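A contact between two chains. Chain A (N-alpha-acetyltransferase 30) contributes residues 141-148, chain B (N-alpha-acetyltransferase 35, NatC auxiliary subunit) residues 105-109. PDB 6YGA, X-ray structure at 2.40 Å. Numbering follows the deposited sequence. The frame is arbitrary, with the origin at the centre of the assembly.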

# COMPACT_ATOMS: atom_id res chain seq x y z
N MSE A 141 -1.15 -6.19 -1.56
CA MSE A 141 -0.36 -5.32 -0.69
C MSE A 141 0.53 -4.38 -1.49
O MSE A 141 1.36 -4.83 -2.28
CB MSE A 141 0.48 -6.15 0.29
CG MSE A 141 -0.35 -7.01 1.23
SE MSE A 141 -0.98 -8.68 0.44
CE MSE A 141 0.38 -9.88 1.16
N PHE A 142 0.34 -3.08 -1.28
CA PHE A 142 1.01 -2.06 -2.08
C PHE A 142 2.51 -2.06 -1.82
O PHE A 142 2.96 -1.85 -0.69
CB PHE A 142 0.40 -0.69 -1.76
CG PHE A 142 1.01 0.45 -2.53
CD1 PHE A 142 0.64 0.68 -3.85
CD2 PHE A 142 1.92 1.30 -1.93
CE1 PHE A 142 1.19 1.73 -4.55
CE2 PHE A 142 2.47 2.35 -2.63
CZ PHE A 142 2.10 2.57 -3.94
N ARG A 143 3.29 -2.30 -2.89
CA ARG A 143 4.75 -2.27 -2.84
C ARG A 143 5.30 -3.18 -1.75
O ARG A 143 6.29 -2.86 -1.08
CB ARG A 143 5.27 -0.83 -2.68
CG ARG A 143 4.99 0.05 -3.89
CD ARG A 143 5.65 1.41 -3.76
NE ARG A 143 7.09 1.31 -3.61
CZ ARG A 143 7.94 1.18 -4.62
NH1 ARG A 143 7.49 1.14 -5.87
NH2 ARG A 143 9.24 1.09 -4.40
N TYR A 144 4.65 -4.33 -1.57
CA TYR A 144 5.08 -5.30 -0.57
C TYR A 144 6.49 -5.80 -0.87
O TYR A 144 7.27 -6.06 0.06
CB TYR A 144 4.08 -6.45 -0.53
CG TYR A 144 4.31 -7.48 0.55
CD1 TYR A 144 3.76 -7.33 1.81
CD2 TYR A 144 5.06 -8.63 0.29
CE1 TYR A 144 3.96 -8.28 2.80
CE2 TYR A 144 5.26 -9.58 1.27
CZ TYR A 144 4.71 -9.40 2.52
OH TYR A 144 4.91 -10.35 3.50
N TYR A 145 6.84 -5.93 -2.15
CA TYR A 145 8.18 -6.32 -2.57
C TYR A 145 9.00 -5.14 -3.06
O TYR A 145 9.87 -5.31 -3.92
CB TYR A 145 8.10 -7.41 -3.64
CG TYR A 145 7.50 -8.70 -3.14
CD1 TYR A 145 8.22 -9.55 -2.30
CD2 TYR A 145 6.21 -9.08 -3.49
CE1 TYR A 145 7.67 -10.73 -1.83
CE2 TYR A 145 5.66 -10.26 -3.03
CZ TYR A 145 6.39 -11.08 -2.20
OH TYR A 145 5.86 -12.25 -1.73
N LEU A 146 8.72 -3.94 -2.55
CA LEU A 146 9.52 -2.74 -2.80
C LEU A 146 9.52 -2.47 -4.31
O LEU A 146 8.43 -2.35 -4.89
CB LEU A 146 10.89 -2.93 -2.16
CG LEU A 146 10.88 -3.41 -0.71
CD1 LEU A 146 12.21 -4.04 -0.34
CD2 LEU A 146 10.56 -2.25 0.23
N ASN A 147 10.68 -2.39 -4.96
CA ASN A 147 10.72 -2.10 -6.39
C ASN A 147 10.32 -3.30 -7.25
O ASN A 147 10.21 -3.15 -8.47
CB ASN A 147 12.12 -1.62 -6.79
CG ASN A 147 12.54 -0.35 -6.04
OD1 ASN A 147 11.70 0.40 -5.55
ND2 ASN A 147 13.84 -0.12 -5.96
N GLU A 148 10.11 -4.47 -6.66
CA GLU A 148 9.61 -5.62 -7.41
C GLU A 148 8.09 -5.63 -7.53
O GLU A 148 7.54 -6.49 -8.23
CB GLU A 148 10.09 -6.92 -6.78
CG GLU A 148 11.60 -7.09 -6.82
CD GLU A 148 12.15 -6.91 -8.22
OE1 GLU A 148 11.67 -7.61 -9.14
OE2 GLU A 148 13.05 -6.07 -8.40
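Chain B, residues 105-109: NDYQT

The contact between the two subunits is anchored by a reciprocal pairing of side-chain amides. Gln108(B) NE2 donates to Asn147(A) OD1 at 3.0 Å, with a nearly linear N-H...O angle of 173°, and Asn147(A) ND2 returns a weak hydrogen bond to Gln108(B) OE1 at 3.3 Å. Each amide thus serves the other as donor and acceptor. Neither residue points its CA-to-CB bond at the partner stretch; both bonds run sideways, and it is the ends of the side chains that come together.

Each half of this pair is also held from within its own chain. Arg143(A) NH2 donates to Asn147(A) OD1 at 2.8 Å, so that this oxygen accepts from both subunits. On the other side, Gln108(B) NE2 bonds to Asp106(B) O at 2.8 Å, folding the glutamine side chain, with chi1 and chi2 both m, back over its own backbone. The same amide nitrogen therefore links the chain B backbone to chain A. The Asp106(B) carboxylate takes no part, since the end of its side chain leads away from chain A.

Next to the amides, Arg143(A) lies against Tyr107(B). Its guanidinium has Tyr107(B) CB over one face, with NE 3.3 Å from that carbon; Asp106(B) O lies over the same group, 3.9 Å from NH2. Further back along the side chain, Arg143(A) CD sits over the face of the tyrosine ring, 4.1 Å from its centroid and 27° off the normal, in a CH-pi contact. Phe142(A) approaches this ring edge-on: the planes are inclined at 76°, the centroids are 5.5 Å apart, and Phe142(A) CZ comes within 3.9 Å of Tyr107(B) CZ.

The backbones present these groups without regular strand pairing. In chain A, a type II turn from Met141(A) to Tyr144(A) overlaps a type I turn from Arg143(A) to Leu146(A), the latter closed by Leu146(A) N to Arg143(A) O at 3.0 Å, before a short 3-10 segment at 147-148. Chain B has no regular helix or strand; Tyr107(B) adopts positive phi and psi (63°/36°), close to those of Arg143(A) (54°/38°), and both residues direct CB toward the partner. The order of contacts runs in the same sense along the two chains, Phe142(A) and Arg143(A) meeting Tyr107(B) and Asn147(A) meeting Gln108(B). Together the stretches bury 233 Å², with Tyr107(B) and Arg143(A) contributing most.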

# COMPACT_ATOMS: atom_id res chain seq x y z
N ASN B 105 8.32 10.64 -4.69
CA ASN B 105 7.57 10.23 -5.87
C ASN B 105 7.77 8.75 -6.19
O ASN B 105 6.80 8.06 -6.53
CB ASN B 105 7.97 11.09 -7.07
CG ASN B 105 7.57 12.54 -6.92
OD1 ASN B 105 8.05 13.24 -6.03
ND2 ASN B 105 6.70 13.01 -7.81
N ASP B 106 9.00 8.26 -6.10
CA ASP B 106 9.32 6.89 -6.50
C ASP B 106 9.43 5.94 -5.31
O ASP B 106 9.83 4.78 -5.50
CB ASP B 106 10.61 6.87 -7.32
CG ASP B 106 10.52 7.74 -8.57
OD1 ASP B 106 9.40 8.03 -9.02
OD2 ASP B 106 11.59 8.11 -9.11
N TYR B 107 9.10 6.39 -4.10
CA TYR B 107 8.99 5.53 -2.92
C TYR B 107 10.32 4.87 -2.56
O TYR B 107 10.36 3.72 -2.11
CB TYR B 107 7.91 4.45 -3.13
CG TYR B 107 6.57 4.98 -3.57
CD1 TYR B 107 5.63 5.42 -2.65
CD2 TYR B 107 6.22 5.01 -4.92
CE1 TYR B 107 4.39 5.89 -3.05
CE2 TYR B 107 4.99 5.49 -5.33
CZ TYR B 107 4.08 5.92 -4.39
OH TYR B 107 2.85 6.40 -4.80
N GLN B 108 11.42 5.60 -2.74
CA GLN B 108 12.71 5.06 -2.32
C GLN B 108 12.97 5.41 -0.86
O GLN B 108 12.36 6.31 -0.29
CB GLN B 108 13.84 5.59 -3.21
CG GLN B 108 13.75 5.12 -4.65
CD GLN B 108 13.44 3.64 -4.76
OE1 GLN B 108 14.26 2.79 -4.41
NE2 GLN B 108 12.25 3.32 -5.26
N THR B 109 13.90 4.67 -0.26
CA THR B 109 14.19 4.85 1.15
C THR B 109 14.93 6.16 1.40
O THR B 109 15.68 6.65 0.56
CB THR B 109 15.03 3.68 1.69
OG1 THR B 109 16.21 3.55 0.89
CG2 THR B 109 14.24 2.39 1.64